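Translation initiation factor eIF2b-like protein,Translation initiation factor eIF2b-like protein (Chaetomium thermophilum, PDB 4ZEM) is the beta subunit of the decameric translation initiation factor eIF2B and probably takes part in guanine nucleotide exchange on eIF2. Local coordinates at residues A[24-28]-A[75-79]. Residues are numbered along the deposited sequence; the frame is centred on the assembly and turned at random.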
loop_
_atom_site.group_PDB
_atom_site.type_symbol
_atom_site.label_atom_id
_atom_site.label_comp_id
_atom_site.label_asym_id
_atom_site.label_seq_id
_atom_site.Cartn_x
_atom_site.Cartn_y
_atom_site.Cartn_z
ATOM N N LEU A 24 -0.624 0.034 25.340
ATOM C CA LEU A 24 -0.040 0.332 24.037
ATOM C C LEU A 24 0.953 -0.769 23.688
ATOM O O LEU A 24 0.960 -1.295 22.573
ATOM C CB LEU A 24 0.637 1.704 24.040
ATOM C CG LEU A 24 1.558 2.048 22.872
ATOM C CD1 LEU A 24 0.824 1.906 21.537
ATOM C CD2 LEU A 24 2.103 3.451 23.046
ATOM N N GLU A 25 1.760 -1.138 24.679
ATOM C CA GLU A 25 2.806 -2.133 24.499
ATOM C C GLU A 25 2.212 -3.500 24.197
ATOM O O GLU A 25 2.759 -4.263 23.399
ATOM C CB GLU A 25 3.710 -2.194 25.737
ATOM C CG GLU A 25 4.889 -3.147 25.573
ATOM C CD GLU A 25 5.922 -2.642 24.567
ATOM O OE1 GLU A 25 5.847 -1.462 24.150
ATOM O OE2 GLU A 25 6.806 -3.434 24.182
ATOM N N ALA A 26 1.090 -3.806 24.836
ATOM C CA ALA A 26 0.393 -5.048 24.556
ATOM C C ALA A 26 -0.130 -5.083 23.112
ATOM O O ALA A 26 -0.010 -6.103 22.437
ATOM C CB ALA A 26 -0.742 -5.249 25.546
ATOM N N SER A 27 -0.689 -3.969 22.636
ATOM C CA SER A 27 -1.173 -3.885 21.253
ATOM C C SER A 27 -0.048 -4.056 20.237
ATOM O O SER A 27 -0.198 -4.779 19.252
ATOM C CB SER A 27 -1.885 -2.552 20.995
ATOM O OG SER A 27 -2.943 -2.334 21.909
ATOM N N ILE A 28 1.079 -3.396 20.489
ATOM C CA ILE A 28 2.234 -3.480 19.602
ATOM C C ILE A 28 2.736 -4.918 19.551
ATOM O O ILE A 28 3.004 -5.452 18.478
ATOM C CB ILE A 28 3.386 -2.547 20.056
ATOM C CG1 ILE A 28 2.919 -1.090 20.118
ATOM C CG2 ILE A 28 4.580 -2.669 19.118
ATOM C CD1 ILE A 28 4.002 -0.115 20.578
ATOM N N ALA A 75 8.326 2.589 16.992
ATOM C CA ALA A 75 7.276 1.580 16.904
ATOM C C ALA A 75 7.216 1.007 15.492
ATOM O O ALA A 75 7.050 -0.200 15.310
ATOM C CB ALA A 75 5.934 2.161 17.306
ATOM N N GLY A 76 7.357 1.882 14.499
ATOM C CA GLY A 76 7.339 1.475 13.107
ATOM C C GLY A 76 8.488 0.541 12.782
ATOM O O GLY A 76 8.331 -0.415 12.021
ATOM N N ALA A 77 9.647 0.826 13.363
ATOM C CA ALA A 77 10.844 0.023 13.148
ATOM C C ALA A 77 10.656 -1.404 13.658
ATOM O O ALA A 77 11.097 -2.365 13.026
ATOM C CB ALA A 77 12.037 0.675 13.821
ATOM N N ARG A 78 10.016 -1.525 14.817
ATOM C CA ARG A 78 9.749 -2.815 15.450
ATOM C C ARG A 78 8.806 -3.667 14.606
ATOM O O ARG A 78 9.023 -4.864 14.415
ATOM C CB ARG A 78 9.140 -2.584 16.832
ATOM C CG ARG A 78 10.106 -2.006 17.835
ATOM C CD ARG A 78 9.487 -1.851 19.214
ATOM N NE ARG A 78 8.975 -3.092 19.781
ATOM C CZ ARG A 78 8.249 -3.145 20.894
ATOM N NH1 ARG A 78 7.815 -4.310 21.360
ATOM N NH2 ARG A 78 7.954 -2.024 21.543
ATOM N N LEU A 79 7.749 -3.034 14.116
ATOM C CA LEU A 79 6.773 -3.699 13.274
ATOM C C LEU A 79 7.410 -4.141 11.968
ATOM O O LEU A 79 7.149 -5.227 11.477
ATOM C CB LEU A 79 5.599 -2.769 13.002
ATOM C CG LEU A 79 4.822 -2.352 14.244
ATOM C CD1 LEU A 79 3.854 -1.228 13.932
ATOM C CD2 LEU A 79 4.095 -3.541 14.841
#
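In the N-terminal helical domain that precedes the Rossmann-like sheet of this eIF2B alpha/beta/delta-family subunit, Glu25 and Ile28 of helix 24-37 meet Ala75, Arg78 and Leu79 of helix 65-82. The two segments run roughly parallel, 29° apart, with axes 12.1 Å from each other, so the gap is bridged mainly by side chains. Arg78 reaches across toward helix 24-37: its chain bends at chi3 (58°) and brings the guanidinium end-on to Glu25, both terminal nitrogens converging on one oxygen. In this salt bridge NH1 of Arg78 hydrogen-bonds OE2 of Glu25 at 3.1 Å, and NH2 of Arg78 donates to the same OE2 at 3.2 Å, both on its syn side; a weak bond from NH2 also reaches OE1. Carboxylate and guanidinium planes are turned 29° against each other. NH1 also forms a salt bridge to Glu29, one helical turn on from Glu25. A leucine in place of Arg78 would probably leave these two carboxylates without their shared positive mate. Beneath the ion pair, Ile28 CD1 packs against Ala75 CB at 4.4 Å, while Leu52 of helix 43-59 touches both Ile28 and Leu79. Ile28 CG2, anti to its own backbone nitrogen, faces Leu79 CD2 and sits over the centre of one guanidinium face, 4.1 Å from Arg78 CZ.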